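Local structure of lactate racemase (Thermoanaerobacterium thermosaccharolyticum, 2YJG) at residues G62-I66 / N94-N98; L197-S202 / T353-W358; F328-F332 / E359-A364. The protein interconverts the D- and L-isomers of lactate, working as a homodimer with a nickel pincer cofactor derived from nicotinic acid mononucleotide. One frame throughout, in Å; residues are numbered along the deposited sequence.

Interaction 1. Residues G62-I66 / N94-N98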
loop_
_atom_site.group_PDB
_atom_site.type_symbol
_atom_site.label_atom_id
_atom_site.label_comp_id
_atom_site.label_asym_id
_atom_site.label_seq_id
_atom_site.Cartn_x
_atom_site.Cartn_y
_atom_site.Cartn_z
ATOM N N GLY A 62 -0.265 -28.364 -6.329
ATOM C CA GLY A 62 -1.643 -28.616 -6.704
ATOM C C GLY A 62 -2.728 -27.954 -5.861
ATOM O O GLY A 62 -3.917 -28.278 -6.015
ATOM N N LYS A 63 -2.354 -27.062 -4.940
ATOM C CA LYS A 63 -3.346 -26.381 -4.106
ATOM C C LYS A 63 -3.801 -25.110 -4.799
ATOM O O LYS A 63 -2.974 -24.442 -5.434
ATOM C CB LYS A 63 -2.733 -25.988 -2.763
ATOM C CG LYS A 63 -2.215 -27.175 -1.942
ATOM C CD LYS A 63 -3.313 -28.051 -1.462
ATOM C CE LYS A 63 -2.945 -28.848 -0.234
ATOM N NZ LYS A 63 -2.458 -30.191 -0.595
ATOM N N LYS A 64 -5.059 -24.711 -4.659
ATOM C CA LYS A 64 -5.526 -23.505 -5.387
ATOM C C LYS A 64 -5.963 -22.335 -4.528
ATOM O O LYS A 64 -6.537 -21.364 -5.029
ATOM C CB LYS A 64 -6.675 -23.894 -6.344
ATOM C CG LYS A 64 -8.006 -24.148 -5.694
ATOM C CD LYS A 64 -8.965 -24.900 -6.652
ATOM C CE LYS A 64 -10.282 -25.199 -5.985
ATOM N NZ LYS A 64 -11.095 -26.034 -6.892
ATOM N N ASN A 65 -5.788 -22.415 -3.216
ATOM C CA ASN A 65 -6.216 -21.324 -2.361
ATOM C C ASN A 65 -5.371 -21.473 -1.135
ATOM O O ASN A 65 -5.766 -22.153 -0.197
ATOM C CB ASN A 65 -7.735 -21.437 -2.056
ATOM C CG ASN A 65 -8.286 -20.314 -1.132
ATOM O OD1 ASN A 65 -7.755 -19.189 -1.024
ATOM N ND2 ASN A 65 -9.412 -20.626 -0.484
ATOM N N ILE A 66 -4.207 -20.856 -1.165
ATOM C CA ILE A 66 -3.270 -20.832 -0.034
ATOM C C ILE A 66 -3.367 -19.546 0.781
ATOM O O ILE A 66 -3.552 -18.470 0.233
ATOM C CB ILE A 66 -1.845 -21.029 -0.538
ATOM C CG1 ILE A 66 -1.805 -22.296 -1.395
ATOM C CG2 ILE A 66 -0.847 -21.119 0.615
ATOM C CD1 ILE A 66 -0.497 -22.564 -2.044
ATOM N N ASN A 94 4.280 -24.778 -7.967
ATOM C CA ASN A 94 2.930 -24.249 -8.142
ATOM C C ASN A 94 2.999 -22.749 -8.550
ATOM O O ASN A 94 2.669 -21.822 -7.756
ATOM C CB ASN A 94 2.138 -24.478 -6.849
ATOM C CG ASN A 94 0.681 -24.243 -7.001
ATOM O OD1 ASN A 94 0.219 -23.798 -8.049
ATOM N ND2 ASN A 94 -0.078 -24.528 -5.946
ATOM N N LYS A 95 3.430 -22.489 -9.793
ATOM C CA LYS A 95 3.807 -21.141 -10.137
ATOM C C LYS A 95 2.604 -20.212 -10.079
ATOM O O LYS A 95 2.777 -19.046 -9.770
ATOM C CB LYS A 95 4.469 -21.015 -11.519
ATOM C CG LYS A 95 5.868 -21.646 -11.593
ATOM C CD LYS A 95 6.921 -20.905 -10.816
ATOM C CE LYS A 95 8.186 -21.766 -10.673
ATOM N NZ LYS A 95 9.313 -20.860 -10.398
ATOM N N SER A 96 1.412 -20.752 -10.343
ATOM C CA SER A 96 0.175 -19.970 -10.432
ATOM C C SER A 96 -0.688 -20.057 -9.177
ATOM O O SER A 96 -1.859 -19.715 -9.206
ATOM C CB SER A 96 -0.647 -20.471 -11.651
ATOM O OG SER A 96 0.144 -20.348 -12.824
ATOM N N ALA A 97 -0.105 -20.493 -8.060
ATOM C CA ALA A 97 -0.824 -20.528 -6.793
ATOM C C ALA A 97 -1.443 -19.204 -6.434
ATOM O O ALA A 97 -0.837 -18.141 -6.583
ATOM C CB ALA A 97 0.098 -20.979 -5.633
ATOM N N ASN A 98 -2.684 -19.288 -5.992
ATOM C CA ASN A 98 -3.290 -18.182 -5.323
ATOM C C ASN A 98 -2.820 -18.188 -3.893
ATOM O O ASN A 98 -3.007 -19.189 -3.161
ATOM C CB ASN A 98 -4.786 -18.277 -5.351
ATOM C CG ASN A 98 -5.320 -18.231 -6.717
ATOM O OD1 ASN A 98 -5.947 -19.195 -7.174
ATOM N ND2 ASN A 98 -5.014 -17.149 -7.432
HETATM O O HOH W 1 -2.466 -23.693 -8.740
#
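Asn94 turns its amide toward Lys63 through a first torsion that sets CG opposite the backbone N (chi1 -168°), while Ile66, with CG1 opposite its own carbonyl carbon (chi1 -53°) and an extended second torsion, sends CD1 toward Ala97. From that position ND2 of Asn94 donates to the carbonyl O of Lys63 at 2.9 Å. The oxygen lies almost exactly in the plane of the Asn94 amide, and the amide N in turn meets a lone pair of the carbonyl, at a C=O...N angle of 137°. ND2 also donates to Ala60 O, so two backbone carbonyls of the preceding loop fix the rotation of the amide. The other end of the amide, OD1, accepts from a water 2.8 Å away that also bonds weakly to Lys63 O. Farther along, Ile66 N donates to Asn98 O at 2.9 Å. Beside these bonds, CD1 of Ile66 rests against CB of Ala97 at 4.0 Å, and both side chains also lean on Ile90 of helix 79-91. The type I turn from Asn94 to Ala97, closed by Ala97 N to Asn94 O, reverses the chain after that helix. Its outer side faces the second subunit, where Ser96 OG bonds Asn65 ND2 of the neighbouring chain. Ile66 also shares a backbone bond with Lys100, so the pairing runs on into strands 66-71 and 99-104. These are the entrances of two adjacent parallel strands joined by a beta-alpha-beta crossover through helix 79-91, in the mixed sheet of the N-terminal domain.

Interaction 2. Residues L197-S202 / T353-W358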
loop_
_atom_site.group_PDB
_atom_site.type_symbol
_atom_site.label_atom_id
_atom_site.label_comp_id
_atom_site.label_asym_id
_atom_site.label_seq_id
_atom_site.Cartn_x
_atom_site.Cartn_y
_atom_site.Cartn_z
ATOM N N LEU A 197 -10.683 -12.903 24.337
ATOM C CA LEU A 197 -10.870 -12.517 25.728
ATOM C C LEU A 197 -10.997 -13.770 26.592
ATOM O O LEU A 197 -10.391 -13.842 27.673
ATOM C CB LEU A 197 -12.110 -11.605 25.828
ATOM C CG LEU A 197 -11.950 -10.223 25.276
ATOM C CD1 LEU A 197 -13.228 -9.371 25.212
ATOM C CD2 LEU A 197 -10.938 -9.397 26.100
ATOM N N ALA A 198 -11.704 -14.788 26.145
ATOM C CA ALA A 198 -11.896 -16.041 26.938
ATOM C C ALA A 198 -10.563 -16.739 27.194
ATOM O O ALA A 198 -10.353 -17.326 28.247
ATOM C CB ALA A 198 -12.869 -17.031 26.242
ATOM N N ASN A 199 -9.644 -16.616 26.236
ATOM C CA ASN A 199 -8.320 -17.199 26.319
ATOM C C ASN A 199 -7.437 -16.422 27.349
ATOM O O ASN A 199 -6.334 -16.871 27.693
ATOM C CB ASN A 199 -7.710 -17.295 24.915
ATOM C CG ASN A 199 -6.435 -18.124 24.860
ATOM O OD1 ASN A 199 -5.395 -17.586 24.473
ATOM N ND2 ASN A 199 -6.495 -19.394 25.265
ATOM N N HIS A 200 -7.932 -15.308 27.889
ATOM C CA HIS A 200 -7.222 -14.555 28.924
ATOM C C HIS A 200 -8.005 -14.590 30.267
ATOM O O HIS A 200 -7.733 -13.766 31.175
ATOM C CB HIS A 200 -7.034 -13.109 28.495
ATOM C CG HIS A 200 -6.176 -12.922 27.290
ATOM N ND1 HIS A 200 -4.886 -12.420 27.355
ATOM C CD2 HIS A 200 -6.445 -13.081 25.979
ATOM C CE1 HIS A 200 -4.398 -12.295 26.132
ATOM N NE2 HIS A 200 -5.307 -12.721 25.280
ATOM N N CYS A 201 -8.942 -15.523 30.399
ATOM C CA CYS A 201 -9.818 -15.576 31.579
ATOM C C CYS A 201 -9.064 -15.721 32.890
ATOM O O CYS A 201 -7.976 -16.300 32.939
ATOM C CB CYS A 201 -10.881 -16.690 31.461
ATOM S SG CYS A 201 -10.338 -18.314 31.616
ATOM N N SER A 202 -9.665 -15.214 33.956
ATOM C CA SER A 202 -9.031 -15.252 35.283
ATOM C C SER A 202 -8.623 -16.675 35.749
ATOM O O SER A 202 -7.592 -16.834 36.405
ATOM C CB SER A 202 -9.881 -14.623 36.350
ATOM O OG SER A 202 -11.032 -15.414 36.551
ATOM N N THR A 353 -14.471 -12.010 30.742
ATOM C CA THR A 353 -13.133 -11.387 30.716
ATOM C C THR A 353 -13.192 -10.062 29.960
ATOM O O THR A 353 -13.626 -9.984 28.843
ATOM C CB THR A 353 -12.123 -12.324 30.043
ATOM O OG1 THR A 353 -12.214 -13.649 30.604
ATOM C CG2 THR A 353 -10.728 -11.735 30.212
ATOM N N LEU A 354 -12.729 -8.996 30.577
ATOM C CA LEU A 354 -12.671 -7.683 29.959
ATOM C C LEU A 354 -11.271 -7.261 29.558
ATOM O O LEU A 354 -10.239 -7.662 30.187
ATOM C CB LEU A 354 -13.253 -6.667 30.915
ATOM C CG LEU A 354 -14.759 -6.876 31.189
ATOM C CD1 LEU A 354 -15.197 -6.071 32.341
ATOM C CD2 LEU A 354 -15.530 -6.523 29.896
ATOM N N PRO A 355 -11.187 -6.414 28.540
ATOM C CA PRO A 355 -9.842 -5.962 28.127
ATOM C C PRO A 355 -9.037 -5.391 29.311
ATOM O O PRO A 355 -9.576 -4.740 30.194
ATOM C CB PRO A 355 -10.155 -4.864 27.063
ATOM C CG PRO A 355 -11.516 -5.410 26.459
ATOM C CD PRO A 355 -12.246 -5.758 27.724
ATOM N N ASP A 356 -7.754 -5.741 29.336
ATOM C CA ASP A 356 -6.764 -5.332 30.334
ATOM C C ASP A 356 -6.795 -6.178 31.643
ATOM O O ASP A 356 -5.846 -6.080 32.433
ATOM C CB ASP A 356 -6.908 -3.851 30.754
ATOM C CG ASP A 356 -6.550 -2.828 29.667
ATOM O OD1 ASP A 356 -6.225 -3.186 28.476
ATOM O OD2 ASP A 356 -6.601 -1.607 30.051
ATOM N N GLN A 357 -7.839 -6.979 31.885
ATOM C CA GLN A 357 -8.016 -7.532 33.220
ATOM C C GLN A 357 -6.850 -8.468 33.612
ATOM O O GLN A 357 -6.439 -8.511 34.772
ATOM C CB GLN A 357 -9.387 -8.218 33.358
ATOM C CG GLN A 357 -9.508 -9.599 32.900
ATOM C CD GLN A 357 -10.796 -10.291 33.446
ATOM O OE1 GLN A 357 -11.899 -9.693 33.417
ATOM N NE2 GLN A 357 -10.659 -11.548 33.883
ATOM N N TRP A 358 -6.342 -9.210 32.641
ATOM C CA TRP A 358 -5.317 -10.205 32.901
ATOM C C TRP A 358 -3.983 -9.543 33.359
ATOM O O TRP A 358 -3.214 -10.109 34.132
ATOM C CB TRP A 358 -5.140 -11.079 31.675
ATOM C CG TRP A 358 -4.864 -10.346 30.404
ATOM C CD1 TRP A 358 -3.659 -10.006 29.905
ATOM C CD2 TRP A 358 -5.839 -9.855 29.485
ATOM N NE1 TRP A 358 -3.799 -9.324 28.716
ATOM C CE2 TRP A 358 -5.145 -9.221 28.442
ATOM C CE3 TRP A 358 -7.222 -9.865 29.461
ATOM C CZ2 TRP A 358 -5.802 -8.610 27.357
ATOM C CZ3 TRP A 358 -7.866 -9.334 28.381
ATOM C CH2 TRP A 358 -7.165 -8.714 27.328
HETATM O O HOH W 2 -7.957 -12.441 33.554
HETATM O O HOH W 3 -12.257 -13.942 33.269
#
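The ring contact is between His200 and Trp358: the imidazole lies obliquely over the indole, its centroid 4.1 Å from that of the six-membered ring and the planes 37° apart. Placed between its backbone N and carbonyl carbon (chi1 54°), CG of Trp358 directs the indole against the histidine, whose CB comes within 3.4 Å of Trp358 CE3. Asp356 N lies over the rim of the opposite indole face, and Phe176 meets both rings at steep angles. Apolar packing continues at the indole edge, where Leu197 CD2 touches Trp358 CZ3 at 3.8 Å and also reaches Pro355 CG. Thr353 packs on backbone, its CB 3.3 Å from Leu197 O and its OG1 beside Cys201 CA. By similarity His200 binds the nickel of the pincer cofactor; its side chain is about 6 Å from those of Lys184, the probable covalent attachment point, and His174, a probable proton donor/acceptor. The contact therefore brings the C-terminal domain against the active-site side of the N-terminal domain. Polar links between the segments run through water. One water donates to His200 O at 2.7 Å and accepts from Gln357 NE2; another accepts from Ser202 N, weakly from Gln357 NE2, and bonds Thr353 OG1. Gln357 OE1 accepts from Leu354 N at 3.0 Å, holding this amide.

Interaction 3. Residues F328-F332 / E359-A364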
loop_
_atom_site.group_PDB
_atom_site.type_symbol
_atom_site.label_atom_id
_atom_site.label_comp_id
_atom_site.label_asym_id
_atom_site.label_seq_id
_atom_site.Cartn_x
_atom_site.Cartn_y
_atom_site.Cartn_z
ATOM N N PHE A 328 -6.922 -1.323 33.023
ATOM C CA PHE A 328 -5.778 -1.799 33.818
ATOM C C PHE A 328 -5.588 -0.910 35.004
ATOM O O PHE A 328 -5.516 -1.389 36.115
ATOM C CB PHE A 328 -4.535 -1.809 32.900
ATOM C CG PHE A 328 -3.217 -2.014 33.629
ATOM C CD1 PHE A 328 -2.939 -3.199 34.292
ATOM C CD2 PHE A 328 -2.210 -1.052 33.534
ATOM C CE1 PHE A 328 -1.689 -3.391 34.911
ATOM C CE2 PHE A 328 -0.973 -1.226 34.134
ATOM C CZ PHE A 328 -0.704 -2.387 34.838
ATOM N N TYR A 329 -5.523 0.412 34.771
ATOM C CA TYR A 329 -5.273 1.393 35.820
ATOM C C TYR A 329 -6.399 1.441 36.881
ATOM O O TYR A 329 -6.155 1.460 38.104
ATOM C CB TYR A 329 -5.119 2.735 35.144
ATOM C CG TYR A 329 -5.031 3.930 36.028
ATOM C CD1 TYR A 329 -4.067 4.030 37.023
ATOM C CD2 TYR A 329 -5.920 5.023 35.848
ATOM C CE1 TYR A 329 -3.980 5.173 37.828
ATOM C CE2 TYR A 329 -5.810 6.166 36.631
ATOM C CZ TYR A 329 -4.826 6.249 37.609
ATOM O OH TYR A 329 -4.745 7.381 38.397
ATOM N N ARG A 330 -7.619 1.489 36.387
ATOM C CA ARG A 330 -8.869 1.616 37.167
ATOM C C ARG A 330 -9.083 0.430 38.116
ATOM O O ARG A 330 -9.596 0.599 39.172
ATOM C CB ARG A 330 -10.033 1.743 36.178
ATOM C CG ARG A 330 -11.448 2.138 36.668
ATOM C CD ARG A 330 -12.499 2.249 35.435
ATOM N NE ARG A 330 -12.303 1.249 34.336
ATOM C CZ ARG A 330 -12.811 1.327 33.090
ATOM N NH1 ARG A 330 -13.601 2.353 32.722
ATOM N NH2 ARG A 330 -12.520 0.366 32.186
ATOM N N TRP A 331 -8.615 -0.752 37.771
ATOM C CA TRP A 331 -8.685 -1.869 38.700
ATOM C C TRP A 331 -8.048 -1.500 40.013
ATOM O O TRP A 331 -8.634 -1.763 41.009
ATOM C CB TRP A 331 -8.025 -3.142 38.136
ATOM C CG TRP A 331 -8.880 -3.903 37.190
ATOM C CD1 TRP A 331 -8.633 -4.146 35.879
ATOM C CD2 TRP A 331 -10.080 -4.626 37.511
ATOM N NE1 TRP A 331 -9.638 -4.924 35.356
ATOM C CE2 TRP A 331 -10.509 -5.266 36.356
ATOM C CE3 TRP A 331 -10.827 -4.781 38.690
ATOM C CZ2 TRP A 331 -11.721 -5.984 36.303
ATOM C CZ3 TRP A 331 -12.025 -5.527 38.639
ATOM C CH2 TRP A 331 -12.399 -6.161 37.498
ATOM N N PHE A 332 -6.884 -0.828 39.975
ATOM C CA PHE A 332 -6.150 -0.441 41.162
ATOM C C PHE A 332 -6.708 0.846 41.760
ATOM O O PHE A 332 -6.895 0.960 42.981
ATOM C CB PHE A 332 -4.688 -0.279 40.828
ATOM C CG PHE A 332 -4.064 -1.580 40.432
ATOM C CD1 PHE A 332 -4.151 -2.020 39.115
ATOM C CD2 PHE A 332 -3.525 -2.393 41.362
ATOM C CE1 PHE A 332 -3.651 -3.220 38.733
ATOM C CE2 PHE A 332 -3.016 -3.662 40.991
ATOM C CZ PHE A 332 -3.092 -4.067 39.708
ATOM N N GLU A 359 -3.707 -8.372 32.791
ATOM C CA GLU A 359 -2.477 -7.602 33.107
ATOM C C GLU A 359 -2.608 -7.112 34.523
ATOM O O GLU A 359 -1.622 -7.104 35.319
ATOM C CB GLU A 359 -2.338 -6.404 32.150
ATOM C CG GLU A 359 -0.935 -5.906 31.822
ATOM C CD GLU A 359 -0.130 -6.855 30.966
ATOM O OE1 GLU A 359 -0.692 -7.910 30.561
ATOM O OE2 GLU A 359 1.084 -6.558 30.649
ATOM N N ALA A 360 -3.804 -6.632 34.908
ATOM C CA ALA A 360 -4.041 -6.249 36.292
ATOM C C ALA A 360 -3.946 -7.437 37.271
ATOM O O ALA A 360 -3.452 -7.297 38.406
ATOM C CB ALA A 360 -5.437 -5.488 36.511
ATOM N N GLN A 361 -4.456 -8.592 36.844
ATOM C CA GLN A 361 -4.462 -9.761 37.681
ATOM C C GLN A 361 -3.010 -10.149 37.996
ATOM O O GLN A 361 -2.625 -10.426 39.155
ATOM C CB GLN A 361 -5.167 -10.889 36.925
ATOM C CG GLN A 361 -5.352 -12.136 37.783
ATOM C CD GLN A 361 -6.080 -13.263 37.072
ATOM O OE1 GLN A 361 -6.688 -13.063 36.010
ATOM N NE2 GLN A 361 -6.030 -14.458 37.669
ATOM N N ILE A 362 -2.205 -10.235 36.951
ATOM C CA ILE A 362 -0.775 -10.526 37.165
ATOM C C ILE A 362 -0.064 -9.545 38.018
ATOM O O ILE A 362 0.695 -9.976 38.917
ATOM C CB ILE A 362 -0.053 -10.733 35.822
ATOM C CG1 ILE A 362 -0.713 -11.920 35.175
ATOM C CG2 ILE A 362 1.622 -10.890 36.013
ATOM C CD1 ILE A 362 -0.418 -12.128 33.670
ATOM N N LEU A 363 -0.269 -8.230 37.812
ATOM C CA LEU A 363 0.371 -7.245 38.699
ATOM C C LEU A 363 -0.114 -7.393 40.134
ATOM O O LEU A 363 0.697 -7.370 41.073
ATOM C CB LEU A 363 0.138 -5.829 38.179
ATOM C CG LEU A 363 0.670 -4.649 38.976
ATOM C CD1 LEU A 363 2.242 -4.792 39.043
ATOM C CD2 LEU A 363 0.241 -3.292 38.355
ATOM N N ALA A 364 -1.436 -7.622 40.341
ATOM C CA ALA A 364 -1.925 -7.898 41.676
ATOM C C ALA A 364 -1.248 -9.135 42.315
ATOM O O ALA A 364 -0.892 -9.102 43.460
ATOM C CB ALA A 364 -3.535 -7.980 41.749
#
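Ala360 is the small bump at the middle of this helix-helix contact, its methyl set into a hollow walled by three aromatic side chains of helix 326-333. CB lies 3.5 Å from CD1 of Trp331 and 3.6 Å from CE1 of Phe332, and Phe328 CD1 closes the third side. The short alanine side chain lets the two helix backbones come close here, with the CA atoms of Phe328 and Ala360 5.4 Å apart. In return, the rings of 328-332 fill the furrows beside Ala360. With CG opposite its backbone N (chi1 169°), Phe328 swings its ring across to helix 357-369, presenting an edge to the backbone: Ala360 N lies near the ring plane, 3.6 Å from CD1. CB and CG of Glu359 pack against CD1 and CE1 of the ring from out of its plane, and its carboxylate leads away from the contact. One helical turn on, Phe332 drives CZ between Ala360 and Leu363, reaching Ala360 O at 3.5 Å, while Ala364 N sits at the ring edge, near its plane. CD2 of Leu363 is the second knob: it fits between the outer ends of the two phenylalanines, 3.7 Å from Phe332 CZ and close to Phe328 CZ. No hydrogen bond crosses between the segments; the contact is van der Waals packing, and the axes of the two short helical segments approach to 9.4 Å and cross at -45°. Around this pair, Met387 touches both phenylalanines, and Tyr294 of helix 293-305 meets Phe328 edge-to-face. Helix 293-305 also borders Glu359 and Leu363, whereas helix 338-346 lies against Trp331 and Ala360, so helix 357-369 is packed among three helices of the C-terminal domain before it leads to strand 371-375 of the parallel sheet.

Interaction 1 closes first along the chain, within the N-terminal domain, whereas interactions 2 and 3 alternate their segments and share helix 357-369. The centre of interaction 1 is about 38 Å from that of interaction 2 and about 47 Å from that of interaction 3, on the far side of the chain's centre from the latter. The centres of interactions 2 and 3 are about 11 Å apart, and the two touch: Asp356 OD2 meets Phe328 N at 3.0 Å and Ser202 O meets Gln361 NE2 at 3.1 Å, both probable hydrogen bonds. One helix thus continues from the probable nickel-ligand region into the C-terminal helical packing, while 62-66/94-98 lies at the dimer contact.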